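Local coordinates for protein kappa-carrageenase (Pseudoalteromonas carrageenovora, PDB 1DYP) that catalyses the endohydrolysis of beta-1,4 linkages between D-galactose 4-sulfate and 3,6-anhydro-D-galactose in kappa-carrageenans, here as its catalytic domain, at residues Val197-Lys201 with Asp202-Trp206. The protein carries 1 engineered substitution. Residues are numbered along the deposited sequence; the frame is centred on the assembly and turned at random.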
loop_
_atom_site.group_PDB
_atom_site.type_symbol
_atom_site.label_atom_id
_atom_site.label_comp_id
_atom_site.label_asym_id
_atom_site.label_seq_id
_atom_site.Cartn_x
_atom_site.Cartn_y
_atom_site.Cartn_z
ATOM N N VAL A 197 -1.401 10.510 -5.659
ATOM C CA VAL A 197 -0.041 10.590 -6.139
ATOM C C VAL A 197 -0.067 10.760 -7.646
ATOM O O VAL A 197 -0.890 10.161 -8.339
ATOM C CB VAL A 197 0.777 9.325 -5.772
ATOM C CG1 VAL A 197 0.293 8.124 -6.567
ATOM C CG2 VAL A 197 2.256 9.581 -6.020
ATOM N N ASN A 198 0.803 11.625 -8.145
ATOM C CA ASN A 198 0.899 11.831 -9.573
ATOM C C ASN A 198 2.225 11.217 -9.965
ATOM O O ASN A 198 3.277 11.602 -9.450
ATOM C CB ASN A 198 0.881 13.314 -9.928
ATOM C CG ASN A 198 0.821 13.537 -11.421
ATOM O OD1 ASN A 198 0.161 12.786 -12.135
ATOM N ND2 ASN A 198 1.497 14.574 -11.901
ATOM N N VAL A 199 2.168 10.247 -10.866
ATOM C CA VAL A 199 3.365 9.559 -11.314
ATOM C C VAL A 199 3.651 9.854 -12.780
ATOM O O VAL A 199 2.792 9.658 -13.637
ATOM C CB VAL A 199 3.209 8.026 -11.147
ATOM C CG1 VAL A 199 4.509 7.323 -11.482
ATOM C CG2 VAL A 199 2.770 7.698 -9.722
ATOM N N THR A 200 4.856 10.345 -13.055
ATOM C CA THR A 200 5.283 10.621 -14.423
ATOM C C THR A 200 6.617 9.899 -14.563
ATOM O O THR A 200 7.147 9.383 -13.581
ATOM C CB THR A 200 5.501 12.126 -14.689
ATOM O OG1 THR A 200 6.723 12.553 -14.076
ATOM C CG2 THR A 200 4.342 12.938 -14.132
ATOM N N LYS A 201 7.168 9.850 -15.768
ATOM C CA LYS A 201 8.441 9.166 -15.931
ATOM C C LYS A 201 9.560 9.893 -15.200
ATOM O O LYS A 201 10.594 9.299 -14.901
ATOM C CB LYS A 201 8.804 9.033 -17.411
ATOM C CG LYS A 201 8.817 10.337 -18.181
ATOM C CD LYS A 201 9.403 10.130 -19.573
ATOM C CE LYS A 201 8.817 8.901 -20.258
ATOM N NZ LYS A 201 7.337 8.970 -20.428
ATOM N N ASP A 202 9.344 11.168 -14.887
ATOM C CA ASP A 202 10.368 11.966 -14.218
ATOM C C ASP A 202 10.140 12.295 -12.747
ATOM O O ASP A 202 11.104 12.453 -11.993
ATOM C CB ASP A 202 10.571 13.283 -14.969
ATOM C CG ASP A 202 10.909 13.074 -16.429
ATOM O OD1 ASP A 202 11.835 12.290 -16.713
ATOM O OD2 ASP A 202 10.252 13.698 -17.288
ATOM N N LYS A 203 8.881 12.406 -12.336
ATOM C CA LYS A 203 8.578 12.776 -10.956
ATOM C C LYS A 203 7.423 12.014 -10.331
ATOM O O LYS A 203 6.561 11.480 -11.026
ATOM C CB LYS A 203 8.235 14.267 -10.882
ATOM C CG LYS A 203 9.263 15.197 -11.495
ATOM C CD LYS A 203 10.449 15.421 -10.580
ATOM C CE LYS A 203 11.446 16.352 -11.248
ATOM N NZ LYS A 203 12.580 16.684 -10.362
ATOM N N ILE A 204 7.418 11.983 -9.002
ATOM C CA ILE A 204 6.356 11.353 -8.236
ATOM C C ILE A 204 5.992 12.409 -7.196
ATOM O O ILE A 204 6.850 12.868 -6.437
ATOM C CB ILE A 204 6.834 10.063 -7.538
ATOM C CG1 ILE A 204 7.417 9.104 -8.578
ATOM C CG2 ILE A 204 5.663 9.394 -6.815
ATOM C CD1 ILE A 204 8.051 7.867 -7.987
ATOM N N THR A 205 4.727 12.814 -7.189
ATOM C CA THR A 205 4.248 13.841 -6.274
ATOM C C THR A 205 3.063 13.318 -5.479
ATOM O O THR A 205 2.081 12.851 -6.050
ATOM C CB THR A 205 3.819 15.095 -7.052
ATOM O OG1 THR A 205 4.909 15.533 -7.870
ATOM C CG2 THR A 205 3.417 16.216 -6.094
ATOM N N TRP A 206 3.162 13.405 -4.157
ATOM C CA TRP A 206 2.115 12.918 -3.263
ATOM C C TRP A 206 1.224 14.035 -2.737
ATOM O O TRP A 206 1.690 15.145 -2.477
ATOM C CB TRP A 206 2.736 12.195 -2.069
ATOM C CG TRP A 206 3.373 10.864 -2.359
ATOM C CD1 TRP A 206 2.856 9.636 -2.061
ATOM C CD2 TRP A 206 4.694 10.627 -2.874
ATOM N NE1 TRP A 206 3.774 8.652 -2.339
ATOM C CE2 TRP A 206 4.911 9.230 -2.839
ATOM C CE3 TRP A 206 5.718 11.457 -3.354
ATOM C CZ2 TRP A 206 6.112 8.643 -3.263
ATOM C CZ3 TRP A 206 6.919 10.868 -3.777
ATOM C CH2 TRP A 206 7.100 9.476 -3.725
HETATM O O HOH W 1 4.678 14.086 -10.239
#
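A tight beta hairpin joins strands 193-199 and 203-208, and a threonine side chain closes its turn: Thr-200 OG1 accepts from Lys-203 N at 2.8 Å and, less straight (139°), from Asp-202 N at 3.1 Å. The bond to Asp-202 makes this an ST turn. With chi1 at 75°, OG1 lies between the threonine's own N and carbonyl carbon, tucked over the turn where both donors converge. Thr-200 N returns a bond to Lys-203 O, while the carbonyls of Thr-200 and Lys-201 go to the side chains of Asn-218 and His-222. Further in, Asn-198 and Thr-205 form an antiparallel hydrogen-bonded pair, with Asn-198 N to Thr-205 O at 2.7 Å and Thr-205 N to Asn-198 O at 2.9 Å. Asn-198 O is gripped twice, since a water donates to it at 3.0 Å and also meets Thr-205 OG1, so backbone and side chain are bridged on the Asn-198/Thr-205 face. The hairpin belongs to the jelly-roll beta-sandwich of GH16 enzymes, between strands 98-105 and 211-217. Val-197, Val-199, Ile-204 and Trp-206 fill the buried face. Val-197 turns CG2 opposite its own backbone N and sets it almost on the normal of the Trp-206 five-membered ring (4° off), 3.9 Å from its centroid: a CH-pi contact over the face. Ile-204 lies alongside the valine, and its CG2 meets Val-197 CG2 at 3.5 Å while reaching over the rim of that same indole face. Trp-206 NE1 bonds to the backbone oxygen of active-site Asp-139, which helps hold the ring's rotation and ties the hairpin to strand 133-139, the strand that also carries the nucleophile Glu-137. Toward the turn, the Lys-203 chain, bent at chi2, carries NZ to a salt bridge with Asp-217, near a bound cadmium ion.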